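Local atomic coordinates of reticulocyte binding protein (Streptococcus agalactiae COH1, PDB entry 3FAW), a protein that probably hydrolyses the alpha-1,6-glucosidic branch linkages of pullulan and related alpha-glucans as a secreted, cell-wall-anchored pullulanase of group B Streptococcus. Residues M160-K165 and L193-Y198; N167-V172 and T238-F243; A173-V178 and T187-K192. All coordinates share one frame; numbering follows the deposited sequence.

All three contacts lie in one antiparallel beta sheet set well away from the centre of the chain; both segments of contacts 1 and 3 and the 167-172 turn of contact 2 fall in the carbohydrate-binding module 48 region. Contacts 1 and 3 are apolar and partly buried: contact 1 lays the 193-198 loop against strand 157-164, contact 3 joins the strands of the hairpin 170-179/184-189, and Leu189 of contact 3 also touches Ile162 and Tyr198 of contact 1. Contact 2 is polar, pairing a turn at the domain surface with a lysine beside strand 241-242. Contacts 2 and 3 share strand 170-179, which pairs with strand 157-164 of contact 1. Lys165 of contact 1 binds a calcium ion.

Contact 1. Residues M160-K165 and L193-Y198; sequences MIIYDK and LGIKNY. With CA (calcium ion), chain B.
Ile162 and Leu193 meet through their terminal methyls, with CD1 of Ile162 3.8 Å from CD1 of Leu193 and the two side chains crossing at about a right angle. The same Ile162 CD1 reaches the Tyr198 ring obliquely, 4.1 Å from its CE1. The other branch, CG2 of Ile162, faces CD1 of Ile195 at 4.3 Å, a looser approach. One isoleucine thus serves three side chains of the loop: its CG1 arm lies beside the backbone N (chi1 -57°) and carries CD1 to Leu193 and Tyr198, while CG2, opposite that N, is left for Ile195. The Tyr198 ring is further set by its own loop, since CG2 of Ile195 sits over the ring centre, 3.9 Å above the plane, and its OH is hydrogen-bonded to the carbonyl O of Asp190.

These residues belong to the antiparallel beta domain of the carbohydrate-binding module 48 family, where strand 157-164 runs between strands 170-179 and 202-209 and the 193-198 loop links strand 184-189 to strand 202-209. Leu189 adds to the apolar cluster by touching both Ile162 and Tyr198.

At Lys165 the contact becomes polar. This residue extends its chain toward the loop, and a water accepts from its NZ at 2.9 Å and donates to Asn197 O at 2.7 Å, bridging the segments where no direct hydrogen bond joins them. The backbone of the same lysine serves a different partner: Lys165 O binds the calcium ion at 2.4 Å. Four waters complete the ion's shell together with Tyr202 and Lys363, the latter through its carbonyl O.

Contact 2. Residues N167-V172 and T238-F243; sequences NQNRVV and TAKAAF
Lys240 reaches Gln168, the second residue of a type I beta turn, Asn167 to Arg170, that leads into strand 170-179 of the antiparallel beta domain. The turn is closed by a backbone hydrogen bond from Arg170 N to Asn167 O.

The direct polar link across the contact is a hydrogen bond from Lys240 NZ to Gln168 OE1, 2.8 Å long. The amine approaches with a C=O...N angle of 140° and is tilted 25° from the amide carbonyl plane. Gln168 places CG between its backbone N and carbonyl carbon (chi1 69°) and then runs out extended, which carries the amide toward the lysine. The other end of that amide is held too, as NE2 is hydrogen-bonded to the carbonyl O of Glu226, and the two bonds together should restrict rotation of the group.

The methylenes of the lysine lie against oxygens, in van der Waals contact: CE of Lys240 is 3.4 Å from Gln168 O and CD of Lys240 3.7 Å from Gln168 OE1, so the aliphatic part runs close to both oxygens of one residue.

A cation-pi interaction joins Lys240 to Tyr163 of strand 157-164. The amine of this buried residue is therefore held by an aromatic ring as well as by an amide oxygen.

A water-mediated link adds Asn169. The lysine chain turns at its last torsion, about CD-CE (chi4 74°), and a water accepts from Lys240 NZ at 2.8 Å while also receiving a weak hydrogen bond, 2.7 Å long, from Asn169 ND2.

Contact 3. Residues A173-V178 and T187-K192; sequences ATTPLV and TILDTK
The beta hairpin of strands 170-179 and 184-189 is joined here by side chains, in a part where its strands have spread apart. The short segments 173-176 and 187-189 run at 153° to one another, with axes 8.5 Å apart at their nearest, and no hydrogen bond crosses between 173-178 and 187-192.

Thr187 turns its methyl onto Leu177: CG2 lies 3.7 Å from Leu177 CG and 3.9 Å from Leu177 CD1, the two side chains crossing at about a right angle. In Thr187, OG1 is anti to the backbone N (chi1 -170°), and CG2 therefore takes the place between N and the carbonyl carbon, from where it meets Leu177. Further along, CG2 of Thr175 meets CD2 of Leu189 at 3.7 Å, so both threonines use their methyls on a leucine of the other strand. Just past strand 184-189 the chain makes an Asx turn, Lys192 N donating to Asp190 OD1 at 3.1 Å from above the carboxylate plane.

Both strands find partners beyond the hairpin. Strand 157-164 hydrogen-bonds through its backbone to strand 170-179 at Ala173, Thr175 and Leu177, strand 146-151 pairs with strand 184-189 at Thr187, and Leu189 packs on Met160 and Phe243.

Contact 1. Residues M160-K165 and L193-Y198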
ATOM      1  N   MET A 160      33.237   5.171   2.288  1.00 13.17           N
ATOM      2  CA  MET A 160      32.575   4.399   1.242  1.00 13.05           C
ATOM      3  C   MET A 160      33.440   3.199   0.859  1.00 13.21           C
ATOM      4  O   MET A 160      34.645   3.331   0.655  1.00 12.82           O
ATOM      5  CB  MET A 160      32.311   5.258   0.004  1.00 13.40           C
ATOM      6  CG  MET A 160      31.413   4.581  -1.029  1.00 12.93           C
ATOM      7  SD  MET A 160      31.370   5.411  -2.630  1.00 14.53           S
ATOM      8  CE  MET A 160      30.243   6.772  -2.307  1.00 10.82           C
ATOM      9  N   ILE A 161      32.811   2.031   0.773  1.00 12.81           N
ATOM     10  CA  ILE A 161      33.462   0.822   0.291  1.00 12.96           C
ATOM     11  C   ILE A 161      32.856   0.487  -1.062  1.00 13.85           C
ATOM     12  O   ILE A 161      31.635   0.384  -1.183  1.00 13.57           O
ATOM     13  CB  ILE A 161      33.238  -0.375   1.239  1.00 12.41           C
ATOM     14  CG1 ILE A 161      33.631  -0.016   2.674  1.00 11.18           C
ATOM     15  CG2 ILE A 161      34.033  -1.586   0.755  1.00 11.02           C
ATOM     16  CD1 ILE A 161      33.362  -1.129   3.662  1.00 11.15           C
ATOM     17  N   ILE A 162      33.709   0.312  -2.071  1.00 14.21           N
ATOM     18  CA  ILE A 162      33.254   0.104  -3.444  1.00 13.26           C
ATOM     19  C   ILE A 162      33.528  -1.331  -3.892  1.00 13.56           C
ATOM     20  O   ILE A 162      34.620  -1.861  -3.670  1.00 13.00           O
ATOM     21  CB  ILE A 162      33.908   1.122  -4.409  1.00 13.44           C
ATOM     22  CG1 ILE A 162      33.607   2.551  -3.941  1.00 15.11           C
ATOM     23  CG2 ILE A 162      33.403   0.920  -5.827  1.00 14.83           C
ATOM     24  CD1 ILE A 162      34.106   3.642  -4.869  1.00 12.55           C
ATOM     25  N   TYR A 163      32.522  -1.951  -4.516  1.00 13.15           N
ATOM     26  CA  TYR A 163      32.574  -3.362  -4.901  1.00 12.45           C
ATOM     27  C   TYR A 163      32.457  -3.531  -6.414  1.00 13.24           C
ATOM     28  O   TYR A 163      31.695  -2.819  -7.066  1.00 12.56           O
ATOM     29  CB  TYR A 163      31.456  -4.149  -4.217  1.00 12.29           C
ATOM     30  CG  TYR A 163      31.449  -4.033  -2.704  1.00 11.73           C
ATOM     31  CD1 TYR A 163      32.101  -4.974  -1.907  1.00  7.24           C
ATOM     32  CD2 TYR A 163      30.793  -2.983  -2.073  1.00 10.64           C
ATOM     33  CE1 TYR A 163      32.096  -4.869  -0.525  1.00  8.57           C
ATOM     34  CE2 TYR A 163      30.781  -2.868  -0.689  1.00  9.21           C
ATOM     35  CZ  TYR A 163      31.434  -3.814   0.079  1.00 11.67           C
ATOM     36  OH  TYR A 163      31.429  -3.700   1.450  1.00 10.26           O
ATOM     37  N   ASP A 164      33.208  -4.496  -6.948  1.00 13.11           N
ATOM     38  CA  ASP A 164      33.238  -4.789  -8.382  1.00 12.56           C
ATOM     39  C   ASP A 164      31.837  -5.035  -8.957  1.00 11.83           C
ATOM     40  O   ASP A 164      31.084  -5.865  -8.455  1.00 13.15           O
ATOM     41  CB  ASP A 164      34.136  -6.011  -8.648  1.00 11.67           C
ATOM     42  CG  ASP A 164      34.307  -6.319 -10.132  1.00 13.47           C
ATOM     43  OD1 ASP A 164      33.691  -5.640 -10.987  1.00 12.07           O
ATOM     44  OD2 ASP A 164      35.072  -7.253 -10.448  1.00 14.47           O
ATOM     45  N   LYS A 165      31.515  -4.308 -10.021  1.00 11.15           N
ATOM     46  CA  LYS A 165      30.250  -4.465 -10.740  1.00 10.53           C
ATOM     47  C   LYS A 165      29.990  -5.905 -11.206  1.00 10.60           C
ATOM     48  O   LYS A 165      28.850  -6.371 -11.170  1.00 10.19           O
ATOM     49  CB  LYS A 165      30.211  -3.514 -11.946  1.00 10.33           C
ATOM     50  CG  LYS A 165      31.300  -3.741 -12.988  1.00 12.40           C
ATOM     51  CD  LYS A 165      31.227  -2.714 -14.113  1.00 11.90           C
ATOM     52  CE  LYS A 165      32.306  -2.969 -15.160  1.00 14.52           C
ATOM     53  NZ  LYS A 165      32.278  -1.971 -16.273  1.00 14.34           N
ATOM     54  N   LEU A 193      40.662   6.563  -7.534  1.00 15.98           N
ATOM     55  CA  LEU A 193      40.342   5.206  -7.072  1.00 15.34           C
ATOM     56  C   LEU A 193      40.577   4.131  -8.140  1.00 15.00           C
ATOM     57  O   LEU A 193      40.203   2.969  -7.953  1.00 14.72           O
ATOM     58  CB  LEU A 193      38.898   5.147  -6.565  1.00 16.04           C
ATOM     59  CG  LEU A 193      38.548   6.153  -5.468  1.00 14.95           C
ATOM     60  CD1 LEU A 193      37.069   6.043  -5.081  1.00 12.90           C
ATOM     61  CD2 LEU A 193      39.448   5.958  -4.253  1.00 14.68           C
ATOM     62  N   GLY A 194      41.204   4.516  -9.249  1.00 15.25           N
ATOM     63  CA  GLY A 194      41.637   3.568 -10.271  1.00 15.09           C
ATOM     64  C   GLY A 194      40.530   3.001 -11.143  1.00 15.33           C
ATOM     65  O   GLY A 194      40.731   1.983 -11.810  1.00 12.73           O
ATOM     66  N   ILE A 195      39.369   3.659 -11.143  1.00 14.87           N
ATOM     67  CA  ILE A 195      38.193   3.183 -11.877  1.00 14.88           C
ATOM     68  C   ILE A 195      37.777   4.229 -12.915  1.00 15.84           C
ATOM     69  O   ILE A 195      37.560   5.392 -12.574  1.00 15.10           O
ATOM     70  CB  ILE A 195      37.020   2.886 -10.919  1.00 14.20           C
ATOM     71  CG1 ILE A 195      37.403   1.758  -9.952  1.00 13.23           C
ATOM     72  CG2 ILE A 195      35.769   2.500 -11.702  1.00 13.93           C
ATOM     73  CD1 ILE A 195      36.482   1.628  -8.756  1.00 13.83           C
ATOM     74  N   LYS A 196      37.669   3.805 -14.177  1.00 16.51           N
ATOM     75  CA  LYS A 196      37.410   4.727 -15.289  1.00 17.54           C
ATOM     76  C   LYS A 196      35.925   5.044 -15.483  1.00 16.44           C
ATOM     77  O   LYS A 196      35.574   6.164 -15.849  1.00 14.39           O
ATOM     78  CB  LYS A 196      38.021   4.198 -16.598  1.00 18.13           C
ATOM     79  CG  LYS A 196      37.382   2.934 -17.166  0.10 20.25           C
ATOM     80  CD  LYS A 196      38.055   2.520 -18.468  1.00 23.26           C
ATOM     81  CE  LYS A 196      37.523   1.180 -18.964  1.00 26.69           C
ATOM     82  NZ  LYS A 196      38.102   0.804 -20.284  0.10 25.50           N
ATOM     83  N   ASN A 197      35.071   4.045 -15.261  1.00 16.38           N
ATOM     84  CA  ASN A 197      33.619   4.195 -15.372  1.00 16.11           C
ATOM     85  C   ASN A 197      32.953   3.505 -14.185  1.00 15.21           C
ATOM     86  O   ASN A 197      33.033   2.281 -14.044  1.00 15.48           O
ATOM     87  CB  ASN A 197      33.113   3.594 -16.693  1.00 16.22           C
ATOM     88  CG  ASN A 197      31.672   3.985 -17.016  1.00 15.53           C
ATOM     89  OD1 ASN A 197      30.872   4.268 -16.129  1.00 14.88           O
ATOM     90  ND2 ASN A 197      31.339   3.993 -18.303  1.00 16.94           N
ATOM     91  N   TYR A 198      32.296   4.299 -13.340  1.00 14.15           N
ATOM     92  CA  TYR A 198      31.680   3.797 -12.110  1.00 13.93           C
ATOM     93  C   TYR A 198      30.304   3.166 -12.322  1.00 13.39           C
ATOM     94  O   TYR A 198      29.737   2.604 -11.384  1.00 13.66           O
ATOM     95  CB  TYR A 198      31.567   4.919 -11.077  1.00 14.23           C
ATOM     96  CG  TYR A 198      32.881   5.299 -10.435  1.00 14.52           C
ATOM     97  CD1 TYR A 198      33.360   4.602  -9.327  1.00 12.27           C
ATOM     98  CD2 TYR A 198      33.643   6.358 -10.931  1.00 13.82           C
ATOM     99  CE1 TYR A 198      34.566   4.942  -8.733  1.00 12.59           C
ATOM    100  CE2 TYR A 198      34.853   6.706 -10.341  1.00 13.76           C
ATOM    101  CZ  TYR A 198      35.306   5.996  -9.240  1.00 13.51           C
ATOM    102  OH  TYR A 198      36.500   6.333  -8.643  1.00 13.28           O
TER
HETATM  103 CA    CA B   1      26.613  -6.573 -11.919  1.00 13.22          CA
HETATM  104  O   HOH W   1      31.438   0.711 -15.570  1.00 13.36           O
HETATM  105  O   HOH W   2      27.292  -8.616 -13.078  1.00 11.35           O
HETATM  106  O   HOH W   3      26.832  -8.164 -10.146  1.00 13.08           O
HETATM  107  O   HOH W   4      26.908  -5.859 -14.264  1.00 18.52           O
HETATM  108  O   HOH W   5      26.830  -4.074 -12.132  1.00  8.17           O

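Contact 2. Residues N167-V172 and T238-F243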
ATOM      1  N   ASN A 167      31.418  -8.620  -9.840  1.00 12.80           N
ATOM      2  CA  ASN A 167      31.650  -9.537  -8.718  1.00 12.31           C
ATOM      3  C   ASN A 167      31.416  -8.770  -7.415  1.00 13.24           C
ATOM      4  O   ASN A 167      32.350  -8.223  -6.822  1.00 12.61           O
ATOM      5  CB  ASN A 167      33.076 -10.109  -8.791  1.00 13.25           C
ATOM      6  CG  ASN A 167      33.384 -11.106  -7.672  1.00 14.39           C
ATOM      7  OD1 ASN A 167      32.605 -11.286  -6.733  1.00 12.20           O
ATOM      8  ND2 ASN A 167      34.539 -11.754  -7.774  1.00 12.24           N
ATOM      9  N   GLN A 168      30.160  -8.726  -6.976  1.00 13.22           N
ATOM     10  CA  GLN A 168      29.756  -7.825  -5.884  1.00 13.99           C
ATOM     11  C   GLN A 168      30.437  -8.083  -4.532  1.00 14.07           C
ATOM     12  O   GLN A 168      30.417  -7.210  -3.668  1.00 15.11           O
ATOM     13  CB  GLN A 168      28.230  -7.830  -5.704  1.00 12.63           C
ATOM     14  CG  GLN A 168      27.658  -9.135  -5.163  1.00 13.96           C
ATOM     15  CD  GLN A 168      26.336  -8.936  -4.457  1.00 13.56           C
ATOM     16  OE1 GLN A 168      26.257  -8.205  -3.466  1.00 14.74           O
ATOM     17  NE2 GLN A 168      25.287  -9.590  -4.956  1.00 11.04           N
ATOM     18  N   ASN A 169      31.026  -9.264  -4.345  1.00 15.14           N
ATOM     19  CA  ASN A 169      31.752  -9.579  -3.104  1.00 15.09           C
ATOM     20  C   ASN A 169      33.187  -9.041  -3.080  1.00 15.51           C
ATOM     21  O   ASN A 169      33.836  -9.071  -2.035  1.00 16.15           O
ATOM     22  CB  ASN A 169      31.788 -11.096  -2.854  1.00 14.58           C
ATOM     23  CG  ASN A 169      30.428 -11.673  -2.473  1.00 16.16           C
ATOM     24  OD1 ASN A 169      30.109 -12.804  -2.832  1.00 18.24           O
ATOM     25  ND2 ASN A 169      29.630 -10.903  -1.739  1.00 13.20           N
ATOM     26  N   ARG A 170      33.677  -8.554  -4.218  1.00 15.60           N
ATOM     27  CA  ARG A 170      35.070  -8.108  -4.346  1.00 15.41           C
ATOM     28  C   ARG A 170      35.248  -6.609  -4.071  1.00 13.62           C
ATOM     29  O   ARG A 170      34.827  -5.766  -4.867  1.00 12.78           O
ATOM     30  CB  ARG A 170      35.606  -8.453  -5.741  1.00 14.39           C
ATOM     31  CG  ARG A 170      37.115  -8.298  -5.883  1.00 14.28           C
ATOM     32  CD  ARG A 170      37.628  -8.904  -7.184  1.00 15.16           C
ATOM     33  NE  ARG A 170      37.456  -8.005  -8.328  1.00 13.54           N
ATOM     34  CZ  ARG A 170      38.317  -7.058  -8.706  1.00 13.92           C
ATOM     35  NH1 ARG A 170      39.445  -6.845  -8.039  1.00 16.39           N
ATOM     36  NH2 ARG A 170      38.043  -6.302  -9.767  1.00 15.15           N
ATOM     37  N   VAL A 171      35.882  -6.286  -2.946  1.00 13.82           N
ATOM     38  CA  VAL A 171      36.210  -4.898  -2.606  1.00 13.67           C
ATOM     39  C   VAL A 171      37.331  -4.396  -3.523  1.00 14.43           C
ATOM     40  O   VAL A 171      38.380  -5.038  -3.631  1.00 13.25           O
ATOM     41  CB  VAL A 171      36.656  -4.762  -1.126  1.00 14.23           C
ATOM     42  CG1 VAL A 171      37.067  -3.319  -0.815  1.00 13.47           C
ATOM     43  CG2 VAL A 171      35.542  -5.218  -0.185  1.00 12.88           C
ATOM     44  N   VAL A 172      37.102  -3.261  -4.186  1.00 13.55           N
ATOM     45  CA  VAL A 172      38.086  -2.695  -5.123  1.00 13.30           C
ATOM     46  C   VAL A 172      38.649  -1.328  -4.693  1.00 13.45           C
ATOM     47  O   VAL A 172      39.713  -0.923  -5.168  1.00 13.03           O
ATOM     48  CB  VAL A 172      37.517  -2.593  -6.569  1.00 13.41           C
ATOM     49  CG1 VAL A 172      37.247  -3.985  -7.141  1.00 14.31           C
ATOM     50  CG2 VAL A 172      36.256  -1.740  -6.606  1.00 11.33           C
ATOM     51  N   THR A 238      22.793  -6.046   4.571  1.00 13.33           N
ATOM     52  CA  THR A 238      21.902  -5.347   3.659  1.00 12.63           C
ATOM     53  C   THR A 238      22.350  -5.615   2.231  1.00 12.03           C
ATOM     54  O   THR A 238      23.457  -6.106   1.991  1.00  9.48           O
ATOM     55  CB  THR A 238      21.921  -3.811   3.883  1.00 13.78           C
ATOM     56  OG1 THR A 238      23.199  -3.277   3.507  1.00 11.13           O
ATOM     57  CG2 THR A 238      21.627  -3.466   5.332  1.00 11.53           C
ATOM     58  N   ALA A 239      21.484  -5.281   1.285  1.00 12.81           N
ATOM     59  CA  ALA A 239      21.874  -5.231  -0.117  1.00 12.81           C
ATOM     60  C   ALA A 239      22.884  -4.096  -0.283  1.00 13.39           C
ATOM     61  O   ALA A 239      23.029  -3.244   0.602  1.00 13.55           O
ATOM     62  CB  ALA A 239      20.655  -5.007  -1.008  1.00 13.56           C
ATOM     63  N   LYS A 240      23.592  -4.097  -1.407  1.00 12.97           N
ATOM     64  CA  LYS A 240      24.557  -3.052  -1.704  1.00 12.46           C
ATOM     65  C   LYS A 240      23.952  -2.079  -2.712  1.00 12.90           C
ATOM     66  O   LYS A 240      23.273  -2.495  -3.655  1.00 13.05           O
ATOM     67  CB  LYS A 240      25.852  -3.660  -2.252  1.00 11.88           C
ATOM     68  CG  LYS A 240      26.529  -4.648  -1.315  1.00 11.22           C
ATOM     69  CD  LYS A 240      27.819  -5.192  -1.921  1.00 10.13           C
ATOM     70  CE  LYS A 240      28.431  -6.296  -1.067  1.00 10.71           C
ATOM     71  NZ  LYS A 240      27.673  -7.587  -1.182  1.00  3.82           N
ATOM     72  N   ALA A 241      24.187  -0.787  -2.509  1.00 12.93           N
ATOM     73  CA  ALA A 241      23.713   0.230  -3.454  1.00 13.63           C
ATOM     74  C   ALA A 241      24.479   0.134  -4.774  1.00 13.15           C
ATOM     75  O   ALA A 241      25.555  -0.459  -4.831  1.00 12.82           O
ATOM     76  CB  ALA A 241      23.847   1.620  -2.857  1.00 13.86           C
ATOM     77  N   ALA A 242      23.916   0.707  -5.834  1.00 12.36           N
ATOM     78  CA  ALA A 242      24.541   0.667  -7.160  1.00 11.43           C
ATOM     79  C   ALA A 242      24.624   2.065  -7.752  1.00 11.94           C
ATOM     80  O   ALA A 242      23.741   2.897  -7.521  1.00 10.65           O
ATOM     81  CB  ALA A 242      23.756  -0.250  -8.092  1.00 10.12           C
ATOM     82  N   PHE A 243      25.687   2.317  -8.513  1.00 10.70           N
ATOM     83  CA  PHE A 243      25.829   3.579  -9.237  1.00 12.36           C
ATOM     84  C   PHE A 243      25.107   3.466 -10.577  1.00 11.23           C
ATOM     85  O   PHE A 243      25.527   2.701 -11.445  1.00 11.82           O
ATOM     86  CB  PHE A 243      27.305   3.942  -9.455  1.00 11.57           C
ATOM     87  CG  PHE A 243      28.081   4.145  -8.179  1.00 11.75           C
ATOM     88  CD1 PHE A 243      27.666   5.070  -7.236  1.00 12.62           C
ATOM     89  CD2 PHE A 243      29.240   3.421  -7.932  1.00 15.31           C
ATOM     90  CE1 PHE A 243      28.382   5.262  -6.064  1.00 14.20           C
ATOM     91  CE2 PHE A 243      29.960   3.605  -6.757  1.00 15.63           C
ATOM     92  CZ  PHE A 243      29.531   4.527  -5.825  1.00 14.71           C
TER
HETATM   93  O   HOH W   6      29.680  -9.026   0.239  1.00 18.00           O

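Contact 3. Residues A173-V178 and T187-K192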
ATOM      1  N   ALA A 173      37.953  -0.627  -3.799  1.00 14.91           N
ATOM      2  CA  ALA A 173      38.400   0.688  -3.326  1.00 15.18           C
ATOM      3  C   ALA A 173      37.628   1.158  -2.098  1.00 16.40           C
ATOM      4  O   ALA A 173      36.482   0.753  -1.884  1.00 17.10           O
ATOM      5  CB  ALA A 173      38.259   1.715  -4.436  1.00 15.20           C
ATOM      6  N   THR A 174      38.269   2.009  -1.294  1.00 16.52           N
ATOM      7  CA  THR A 174      37.596   2.718  -0.203  1.00 17.54           C
ATOM      8  C   THR A 174      38.082   4.168  -0.146  1.00 18.22           C
ATOM      9  O   THR A 174      39.229   4.457  -0.498  1.00 20.26           O
ATOM     10  CB  THR A 174      37.842   2.067   1.181  1.00 17.29           C
ATOM     11  OG1 THR A 174      39.104   2.499   1.702  1.00 20.85           O
ATOM     12  CG2 THR A 174      37.805   0.545   1.100  1.00 14.58           C
ATOM     13  N   THR A 175      37.212   5.069   0.309  1.00 16.83           N
ATOM     14  CA  THR A 175      37.534   6.494   0.370  1.00 16.28           C
ATOM     15  C   THR A 175      36.758   7.190   1.499  1.00 16.19           C
ATOM     16  O   THR A 175      35.585   6.888   1.711  1.00 15.44           O
ATOM     17  CB  THR A 175      37.245   7.180  -0.991  1.00 16.49           C
ATOM     18  OG1 THR A 175      37.789   8.504  -1.002  1.00 13.37           O
ATOM     19  CG2 THR A 175      35.743   7.230  -1.280  1.00 15.93           C
ATOM     20  N   PRO A 176      37.411   8.116   2.232  1.00 17.15           N
ATOM     21  CA  PRO A 176      36.733   8.810   3.325  1.00 17.62           C
ATOM     22  C   PRO A 176      35.905   9.993   2.833  1.00 17.75           C
ATOM     23  O   PRO A 176      36.329  10.705   1.921  1.00 19.27           O
ATOM     24  CB  PRO A 176      37.894   9.304   4.187  1.00 17.86           C
ATOM     25  CG  PRO A 176      38.986   9.556   3.213  1.00 19.03           C
ATOM     26  CD  PRO A 176      38.807   8.572   2.086  1.00 17.90           C
ATOM     27  N   LEU A 177      34.735  10.196   3.432  1.00 17.44           N
ATOM     28  CA  LEU A 177      33.905  11.362   3.132  1.00 16.61           C
ATOM     29  C   LEU A 177      34.193  12.486   4.128  1.00 17.72           C
ATOM     30  O   LEU A 177      34.746  12.242   5.209  1.00 16.88           O
ATOM     31  CB  LEU A 177      32.416  10.990   3.140  1.00 17.35           C
ATOM     32  CG  LEU A 177      31.917  10.263   1.880  1.00 14.22           C
ATOM     33  CD1 LEU A 177      32.536   8.879   1.772  1.00 14.18           C
ATOM     34  CD2 LEU A 177      30.393  10.179   1.849  1.00 13.91           C
ATOM     35  N   VAL A 178      33.818  13.709   3.747  1.00 18.01           N
ATOM     36  CA  VAL A 178      33.986  14.905   4.581  1.00 19.12           C
ATOM     37  C   VAL A 178      32.622  15.470   4.986  1.00 18.95           C
ATOM     38  O   VAL A 178      31.732  15.598   4.150  1.00 17.71           O
ATOM     39  CB  VAL A 178      34.771  16.012   3.833  1.00 19.30           C
ATOM     40  CG1 VAL A 178      34.855  17.282   4.679  1.00 18.79           C
ATOM     41  CG2 VAL A 178      36.162  15.526   3.459  1.00 20.03           C
ATOM     42  N   THR A 187      31.666  13.277  -0.783  1.00 15.61           N
ATOM     43  CA  THR A 187      32.891  13.121  -1.564  1.00 16.66           C
ATOM     44  C   THR A 187      32.596  13.135  -3.064  1.00 16.41           C
ATOM     45  O   THR A 187      31.437  13.139  -3.482  1.00 16.70           O
ATOM     46  CB  THR A 187      33.655  11.827  -1.207  1.00 17.39           C
ATOM     47  OG1 THR A 187      34.948  11.855  -1.821  1.00 18.94           O
ATOM     48  CG2 THR A 187      32.895  10.581  -1.674  1.00 13.74           C
ATOM     49  N   ILE A 188      33.664  13.162  -3.856  1.00 16.31           N
ATOM     50  CA  ILE A 188      33.580  13.004  -5.305  1.00 16.39           C
ATOM     51  C   ILE A 188      34.505  11.873  -5.744  1.00 15.84           C
ATOM     52  O   ILE A 188      35.723  11.948  -5.550  1.00 15.18           O
ATOM     53  CB  ILE A 188      33.976  14.294  -6.045  1.00 16.88           C
ATOM     54  CG1 ILE A 188      32.987  15.419  -5.730  1.00 16.88           C
ATOM     55  CG2 ILE A 188      34.025  14.049  -7.554  1.00 17.71           C
ATOM     56  CD1 ILE A 188      33.349  16.739  -6.374  1.00 19.68           C
ATOM     57  N   LEU A 189      33.923  10.827  -6.327  1.00 14.56           N
ATOM     58  CA  LEU A 189      34.701   9.705  -6.851  1.00 14.41           C
ATOM     59  C   LEU A 189      35.228  10.076  -8.236  1.00 13.72           C
ATOM     60  O   LEU A 189      34.527  10.707  -9.023  1.00 11.51           O
ATOM     61  CB  LEU A 189      33.851   8.427  -6.910  1.00 14.98           C
ATOM     62  CG  LEU A 189      33.058   8.067  -5.644  1.00 15.31           C
ATOM     63  CD1 LEU A 189      32.332   6.737  -5.810  1.00 12.91           C
ATOM     64  CD2 LEU A 189      33.962   8.028  -4.416  1.00 13.59           C
ATOM     65  N   ASP A 190      36.476   9.709  -8.519  1.00 14.51           N
ATOM     66  CA  ASP A 190      37.118  10.067  -9.787  1.00 14.72           C
ATOM     67  C   ASP A 190      38.295   9.126 -10.086  1.00 13.86           C
ATOM     68  O   ASP A 190      38.319   8.004  -9.589  1.00 14.93           O
ATOM     69  CB  ASP A 190      37.526  11.553  -9.773  1.00 14.98           C
ATOM     70  CG  ASP A 190      38.508  11.895  -8.660  1.00 15.61           C
ATOM     71  OD1 ASP A 190      39.118  10.983  -8.060  1.00 15.59           O
ATOM     72  OD2 ASP A 190      38.674  13.098  -8.390  1.00 15.18           O
ATOM     73  N   THR A 191      39.270   9.580 -10.873  1.00 14.48           N
ATOM     74  CA  THR A 191      40.382   8.721 -11.305  1.00 14.78           C
ATOM     75  C   THR A 191      41.252   8.189 -10.164  1.00 15.04           C
ATOM     76  O   THR A 191      41.920   7.166 -10.322  1.00 14.18           O
ATOM     77  CB  THR A 191      41.299   9.445 -12.315  1.00 15.50           C
ATOM     78  OG1 THR A 191      41.796  10.659 -11.736  1.00 15.51           O
ATOM     79  CG2 THR A 191      40.543   9.753 -13.605  1.00 13.68           C
ATOM     80  N   LYS A 192      41.234   8.875  -9.022  1.00 15.66           N
ATOM     81  CA  LYS A 192      42.087   8.526  -7.877  1.00 17.22           C
ATOM     82  C   LYS A 192      41.849   7.124  -7.306  1.00 15.87           C
ATOM     83  O   LYS A 192      42.736   6.563  -6.663  1.00 16.43           O
ATOM     84  CB  LYS A 192      41.928   9.568  -6.764  1.00 18.23           C
ATOM     85  CG  LYS A 192      42.389  10.970  -7.160  1.00 20.46           C
ATOM     86  CD  LYS A 192      42.538  11.887  -5.950  1.00 22.98           C
ATOM     87  CE  LYS A 192      41.195  12.281  -5.357  1.00 26.41           C
ATOM     88  NZ  LYS A 192      41.358  12.943  -4.032  1.00 29.61           N
TER